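Local atomic coordinates of chloramphenicol acetyltransferase (Bacteroides thetaiotaomicron, PDB entry 2I9D), a protein that probably transfers an acetyl group from acetyl-CoA to a hydroxyl of chloramphenicol. Residues M4-I10 / R79-T85; Y156-G162 / V188-T194. All blocks are in the same frame, centred on the assembly; numbering follows the deposited sequence.

How the contacts relate
Contact 1 and contact 2 lie on opposite sides of the chain's centre, their own centres about 28 Å apart and their nearest atoms about 14 Å apart, and they share no strand. Contact 1 is a partly buried, outlying one: M4-I10 adds an edge strand to a small antiparallel sheet, joined mainly by backbone hydrogen bonds, and no other subunit touches it. Contact 2 is buried. There Y156-G162 lies over one face of strand 186-196, an inner strand of the large mixed sheet, and the joining is by side chains, with aromatic rings around a proline and a single weak direct hydrogen bond. Contact 2 also borders both neighbouring subunits of the trimer.

Contact 1 (M4-I10 / R79-T85); sequences MKQIIDI and RVVLYDT
Strands 5-7 and 80-83 run antiparallel, their axes 4.6 Å apart at closest and 156° between directions. Q6 and L82 form the hydrogen-bonded pair (CA-CA 5.3 Å), with Q6 N to L82 O at 2.9 Å and L82 N to Q6 O at 3.0 Å. Non-hydrogen-bonded pairs flank it: K5 with Y83 (CA-CA 4.1 Å) and I7 with V81 (4.7 Å). Hydrogen bonds D84 N to M4 O (2.8 Å) and I8 N to V80 O (3.2 Å) extend the pairing. K5, I7, V81 and Y83 share one face, Q6 and L82 the other. K5, chi1 p and then all t, lies over the Y83 ring, CD 4.1 Å from its centroid in an off-centre CH-pi contact; a water joins K5 NZ (2.7 Å) to Y83 OH (3.0 Å), and D75 salt-bridges K5 NZ and hydrogen-bonds Y83 OH. I7 CG1 sits over the R79 guanidinium, 3.4 Å from NH1; R79 NE salt-bridges D77. I8 CD1 reaches L82 CB (3.4 Å) and V80 CG1 (4.0 Å). Main-chain hydrogen bonds thus set the register at this edge of a three-stranded antiparallel sheet completed by strand 72-74, and D75 and water satisfy the charged end of K5.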
loop_
_atom_site.group_PDB
_atom_site.type_symbol
_atom_site.label_atom_id
_atom_site.label_comp_id
_atom_site.label_asym_id
_atom_site.label_seq_id
_atom_site.Cartn_x
_atom_site.Cartn_y
_atom_site.Cartn_z
HETATM N N MSE A 4 17.910 -10.153 24.409
HETATM C CA MSE A 4 19.123 -9.321 24.714
HETATM C C MSE A 4 19.138 -7.985 23.956
HETATM O O MSE A 4 19.146 -7.962 22.723
HETATM C CB MSE A 4 20.411 -10.110 24.458
HETATM C CG MSE A 4 20.834 -11.024 25.614
HETATM SE SE MSE A 4 21.398 -10.037 27.257
HETATM C CE MSE A 4 19.693 -9.906 28.267
ATOM N N LYS A 5 19.167 -6.890 24.716
ATOM C CA LYS A 5 18.832 -5.567 24.210
ATOM C C LYS A 5 19.350 -4.442 25.126
ATOM O O LYS A 5 19.693 -4.693 26.286
ATOM C CB LYS A 5 17.308 -5.470 24.097
ATOM C CG LYS A 5 16.618 -5.671 25.440
ATOM C CD LYS A 5 15.152 -5.993 25.343
ATOM C CE LYS A 5 14.602 -6.193 26.744
ATOM N NZ LYS A 5 13.153 -6.461 26.757
ATOM N N GLN A 6 19.384 -3.212 24.607
ATOM C CA GLN A 6 19.729 -2.027 25.398
ATOM C C GLN A 6 18.547 -1.075 25.482
ATOM O O GLN A 6 17.935 -0.749 24.468
ATOM C CB GLN A 6 20.885 -1.242 24.776
ATOM C CG GLN A 6 22.070 -2.054 24.252
ATOM C CD GLN A 6 22.947 -1.242 23.283
ATOM O OE1 GLN A 6 23.579 -1.801 22.373
ATOM N NE2 GLN A 6 22.977 0.081 23.472
ATOM N N ILE A 7 18.232 -0.610 26.684
ATOM C CA ILE A 7 17.326 0.520 26.835
ATOM C C ILE A 7 18.075 1.734 26.277
ATOM O O ILE A 7 19.231 1.976 26.624
ATOM C CB ILE A 7 16.866 0.708 28.315
ATOM C CG1 ILE A 7 15.964 -0.445 28.760
ATOM C CG2 ILE A 7 16.050 1.973 28.492
ATOM C CD1 ILE A 7 16.583 -1.819 28.740
ATOM N N ILE A 8 17.440 2.459 25.363
ATOM C CA ILE A 8 18.099 3.582 24.707
ATOM C C ILE A 8 17.912 4.848 25.517
ATOM O O ILE A 8 16.792 5.169 25.914
ATOM C CB ILE A 8 17.631 3.744 23.221
ATOM C CG1 ILE A 8 18.487 2.853 22.325
ATOM C CG2 ILE A 8 17.705 5.194 22.733
ATOM C CD1 ILE A 8 17.666 2.074 21.438
ATOM N N ASP A 9 19.026 5.539 25.773
ATOM C CA ASP A 9 18.989 6.869 26.357
ATOM C C ASP A 9 18.466 7.858 25.317
ATOM O O ASP A 9 19.191 8.282 24.414
ATOM C CB ASP A 9 20.381 7.271 26.878
ATOM C CG ASP A 9 20.422 8.701 27.471
ATOM O OD1 ASP A 9 19.368 9.292 27.854
ATOM O OD2 ASP A 9 21.555 9.228 27.545
ATOM N N ILE A 10 17.194 8.211 25.463
ATOM C CA ILE A 10 16.498 9.094 24.533
ATOM C C ILE A 10 17.162 10.471 24.368
ATOM O O ILE A 10 17.094 11.058 23.279
ATOM C CB ILE A 10 15.004 9.252 24.934
ATOM C CG1 ILE A 10 14.281 7.890 24.910
ATOM C CG2 ILE A 10 14.271 10.270 24.041
ATOM C CD1 ILE A 10 14.286 7.162 23.540
ATOM N N ARG A 79 9.041 1.584 26.363
ATOM C CA ARG A 79 10.401 2.125 26.220
ATOM C C ARG A 79 11.044 1.742 24.888
ATOM O O ARG A 79 10.941 0.592 24.448
ATOM C CB ARG A 79 11.313 1.683 27.381
ATOM C CG ARG A 79 10.891 2.268 28.743
ATOM C CD ARG A 79 11.812 1.854 29.888
ATOM N NE ARG A 79 11.972 0.399 29.988
ATOM C CZ ARG A 79 12.968 -0.208 30.641
ATOM N NH1 ARG A 79 13.919 0.508 31.241
ATOM N NH2 ARG A 79 13.029 -1.534 30.678
ATOM N N VAL A 80 11.726 2.707 24.276
ATOM C CA VAL A 80 12.532 2.445 23.102
ATOM C C VAL A 80 13.725 1.583 23.478
ATOM O O VAL A 80 14.486 1.922 24.389
ATOM C CB VAL A 80 12.970 3.742 22.394
ATOM C CG1 VAL A 80 13.893 3.448 21.195
ATOM C CG2 VAL A 80 11.743 4.538 21.975
ATOM N N VAL A 81 13.863 0.460 22.771
ATOM C CA VAL A 81 14.938 -0.493 22.963
ATOM C C VAL A 81 15.592 -0.867 21.636
ATOM O O VAL A 81 14.988 -0.755 20.575
ATOM C CB VAL A 81 14.432 -1.784 23.661
ATOM C CG1 VAL A 81 13.905 -1.465 25.055
ATOM C CG2 VAL A 81 13.353 -2.459 22.827
ATOM N N LEU A 82 16.829 -1.329 21.707
ATOM C CA LEU A 82 17.536 -1.811 20.541
ATOM C C LEU A 82 17.953 -3.244 20.853
ATOM O O LEU A 82 18.688 -3.453 21.794
ATOM C CB LEU A 82 18.753 -0.903 20.242
ATOM C CG LEU A 82 19.850 -1.419 19.291
ATOM C CD1 LEU A 82 19.349 -1.548 17.860
ATOM C CD2 LEU A 82 21.133 -0.555 19.322
ATOM N N TYR A 83 17.462 -4.220 20.089
ATOM C CA TYR A 83 17.819 -5.639 20.272
ATOM C C TYR A 83 19.176 -5.977 19.634
ATOM O O TYR A 83 19.487 -5.480 18.559
ATOM C CB TYR A 83 16.714 -6.570 19.716
ATOM C CG TYR A 83 15.481 -6.671 20.600
ATOM C CD1 TYR A 83 15.318 -7.726 21.514
ATOM C CD2 TYR A 83 14.492 -5.699 20.549
ATOM C CE1 TYR A 83 14.152 -7.799 22.345
ATOM C CE2 TYR A 83 13.358 -5.758 21.365
ATOM C CZ TYR A 83 13.188 -6.797 22.259
ATOM O OH TYR A 83 12.049 -6.806 23.056
ATOM N N ASP A 84 19.980 -6.818 20.285
ATOM C CA ASP A 84 21.265 -7.235 19.722
ATOM C C ASP A 84 20.990 -7.960 18.421
ATOM O O ASP A 84 21.676 -7.749 17.433
ATOM C CB ASP A 84 22.006 -8.231 20.640
ATOM C CG ASP A 84 22.559 -7.597 21.949
ATOM O OD1 ASP A 84 22.245 -6.423 22.286
ATOM O OD2 ASP A 84 23.324 -8.324 22.649
ATOM N N THR A 85 19.991 -8.837 18.450
ATOM C CA THR A 85 19.733 -9.769 17.359
ATOM C C THR A 85 18.216 -9.856 17.080
ATOM O O THR A 85 17.386 -9.784 18.005
ATOM C CB THR A 85 20.353 -11.165 17.682
ATOM O OG1 THR A 85 21.776 -11.046 17.657
ATOM C CG2 THR A 85 19.958 -12.227 16.690
HETATM O O HOH W 1 12.858 -8.671 25.300
HETATM O O HOH W 2 14.243 3.981 26.166
#

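Contact 2 (Y156-G162 / V188-T194); sequences YFTSITG and VMPIAMT
P190 is the apolar centre, set between two aromatic rings where Y156-G162 passes over strand 186-196 of the large mixed sheet of the chloramphenicol acetyltransferase fold. P190 CG lies over the Y156 ring (chi1 t), 3.7 Å from the centroid and 10° off the normal, and over the F157 ring (chi1 p), 4.0 Å and 5° off: two CH-pi contacts. F157 CE1 meets A192 CB (3.9 Å), which also packs on I160 CB (4.0 Å). The segments run nearly parallel, 11° apart end to end, but are not paired as neighbouring strands: CA-CA distances are 6.6 Å for F157-P190 and 5.6 Å for G162-T194. P190, A192 and T194 point toward Y156-G162; I191 and M193 point away. S159 and I160 pair antiparallel with a strand of the second subunit, so Y156-G162 forms part of the subunit interface. At the polar edge, T194 OG1 hydrogen-bonds S31 OG of the same chain, and a water 3.1 Å from T194 OG1 bonds weakly to I160 O (3.4 Å); the T194 side chain is about 9 Å from that of H197, the predicted proton acceptor. G162 N donates a weak hydrogen bond to T194 OG1 at 3.1 Å.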
loop_
_atom_site.group_PDB
_atom_site.type_symbol
_atom_site.label_atom_id
_atom_site.label_comp_id
_atom_site.label_asym_id
_atom_site.label_seq_id
_atom_site.Cartn_x
_atom_site.Cartn_y
_atom_site.Cartn_z
ATOM N N TYR A 156 2.154 -11.968 -7.742
ATOM C CA TYR A 156 2.954 -10.755 -7.914
ATOM C C TYR A 156 2.039 -9.598 -7.513
ATOM O O TYR A 156 0.874 -9.519 -7.950
ATOM C CB TYR A 156 3.494 -10.586 -9.358
ATOM C CG TYR A 156 4.697 -9.639 -9.406
ATOM C CD1 TYR A 156 5.995 -10.132 -9.292
ATOM C CD2 TYR A 156 4.524 -8.248 -9.493
ATOM C CE1 TYR A 156 7.109 -9.266 -9.295
ATOM C CE2 TYR A 156 5.619 -7.364 -9.477
ATOM C CZ TYR A 156 6.911 -7.886 -9.392
ATOM O OH TYR A 156 8.006 -7.055 -9.395
ATOM N N PHE A 157 2.526 -8.738 -6.623
ATOM C CA PHE A 157 1.724 -7.582 -6.167
ATOM C C PHE A 157 2.597 -6.332 -6.288
ATOM O O PHE A 157 3.830 -6.433 -6.248
ATOM C CB PHE A 157 1.253 -7.777 -4.722
ATOM C CG PHE A 157 2.371 -8.149 -3.745
ATOM C CD1 PHE A 157 3.219 -7.157 -3.217
ATOM C CD2 PHE A 157 2.563 -9.488 -3.331
ATOM C CE1 PHE A 157 4.253 -7.486 -2.312
ATOM C CE2 PHE A 157 3.599 -9.827 -2.418
ATOM C CZ PHE A 157 4.440 -8.814 -1.906
ATOM N N THR A 158 1.967 -5.167 -6.426
ATOM C CA THR A 158 2.725 -3.925 -6.442
ATOM C C THR A 158 2.602 -3.173 -5.122
ATOM O O THR A 158 3.339 -2.201 -4.887
ATOM C CB THR A 158 2.288 -2.978 -7.581
ATOM O OG1 THR A 158 0.862 -2.923 -7.628
ATOM C CG2 THR A 158 2.822 -3.453 -8.907
ATOM N N SER A 159 1.682 -3.625 -4.266
ATOM C CA SER A 159 1.445 -3.019 -2.986
ATOM C C SER A 159 0.787 -4.007 -2.014
ATOM O O SER A 159 -0.182 -4.680 -2.366
ATOM C CB SER A 159 0.543 -1.802 -3.197
ATOM O OG SER A 159 0.124 -1.231 -1.965
ATOM N N ILE A 160 1.331 -4.103 -0.800
ATOM C CA ILE A 160 0.609 -4.647 0.352
ATOM C C ILE A 160 0.878 -3.696 1.522
ATOM O O ILE A 160 2.022 -3.401 1.832
ATOM C CB ILE A 160 1.003 -6.109 0.725
ATOM C CG1 ILE A 160 0.570 -7.086 -0.368
ATOM C CG2 ILE A 160 0.338 -6.514 2.071
ATOM C CD1 ILE A 160 1.045 -8.529 -0.240
ATOM N N THR A 161 -0.178 -3.192 2.148
ATOM C CA THR A 161 -0.015 -2.411 3.366
ATOM C C THR A 161 -0.241 -3.296 4.593
ATOM O O THR A 161 -1.019 -4.264 4.548
ATOM C CB THR A 161 -1.034 -1.303 3.439
ATOM O OG1 THR A 161 -2.316 -1.924 3.611
ATOM C CG2 THR A 161 -0.984 -0.451 2.184
ATOM N N GLY A 162 0.416 -2.975 5.694
ATOM C CA GLY A 162 0.211 -3.722 6.905
ATOM C C GLY A 162 -1.001 -3.273 7.702
ATOM O O GLY A 162 -1.496 -2.121 7.572
ATOM N N VAL A 188 12.820 -11.013 -10.882
ATOM C CA VAL A 188 12.536 -10.027 -9.828
ATOM C C VAL A 188 11.340 -10.513 -8.972
ATOM O O VAL A 188 10.456 -11.247 -9.458
ATOM C CB VAL A 188 12.194 -8.623 -10.427
ATOM C CG1 VAL A 188 13.362 -8.046 -11.226
ATOM C CG2 VAL A 188 10.938 -8.703 -11.326
HETATM N N MSE A 189 11.300 -10.099 -7.711
HETATM C CA MSE A 189 10.179 -10.440 -6.840
HETATM C C MSE A 189 9.829 -9.200 -6.052
HETATM O O MSE A 189 10.722 -8.374 -5.866
HETATM C CB MSE A 189 10.558 -11.577 -5.903
HETATM C CG MSE A 189 11.741 -11.290 -5.017
HETATM SE SE MSE A 189 12.168 -12.848 -3.883
HETATM C CE MSE A 189 10.617 -12.706 -2.662
ATOM N N PRO A 190 8.540 -9.036 -5.630
ATOM C CA PRO A 190 8.186 -7.885 -4.786
ATOM C C PRO A 190 8.298 -8.164 -3.274
ATOM O O PRO A 190 8.067 -9.285 -2.811
ATOM C CB PRO A 190 6.737 -7.569 -5.205
ATOM C CG PRO A 190 6.177 -8.908 -5.696
ATOM C CD PRO A 190 7.344 -9.851 -5.935
ATOM N N ILE A 191 8.704 -7.147 -2.525
ATOM C CA ILE A 191 8.764 -7.228 -1.075
ATOM C C ILE A 191 8.174 -5.954 -0.500
ATOM O O ILE A 191 8.620 -4.856 -0.811
ATOM C CB ILE A 191 10.196 -7.516 -0.545
ATOM C CG1 ILE A 191 10.770 -8.816 -1.178
ATOM C CG2 ILE A 191 10.214 -7.563 1.009
ATOM C CD1 ILE A 191 12.199 -9.132 -0.834
ATOM N N ALA A 192 7.125 -6.134 0.301
ATOM C CA ALA A 192 6.416 -5.080 0.984
ATOM C C ALA A 192 6.842 -5.109 2.457
ATOM O O ALA A 192 7.244 -6.167 2.984
ATOM C CB ALA A 192 4.919 -5.305 0.857
HETATM N N MSE A 193 6.771 -3.955 3.116
HETATM C CA MSE A 193 7.024 -3.900 4.537
HETATM C C MSE A 193 6.356 -2.713 5.220
HETATM O O MSE A 193 6.113 -1.685 4.610
HETATM C CB MSE A 193 8.532 -3.943 4.832
HETATM C CG MSE A 193 9.311 -2.736 4.352
HETATM SE SE MSE A 193 11.291 -2.917 4.561
HETATM C CE MSE A 193 11.364 -3.797 6.352
ATOM N N THR A 194 6.066 -2.898 6.507
ATOM C CA THR A 194 5.466 -1.886 7.353
ATOM C C THR A 194 6.372 -1.630 8.561
ATOM O O THR A 194 6.688 -2.534 9.320
ATOM C CB THR A 194 4.045 -2.303 7.750
ATOM O OG1 THR A 194 3.273 -2.353 6.564
ATOM C CG2 THR A 194 3.376 -1.311 8.727
HETATM O O HOH W 3 3.433 -4.769 4.641
#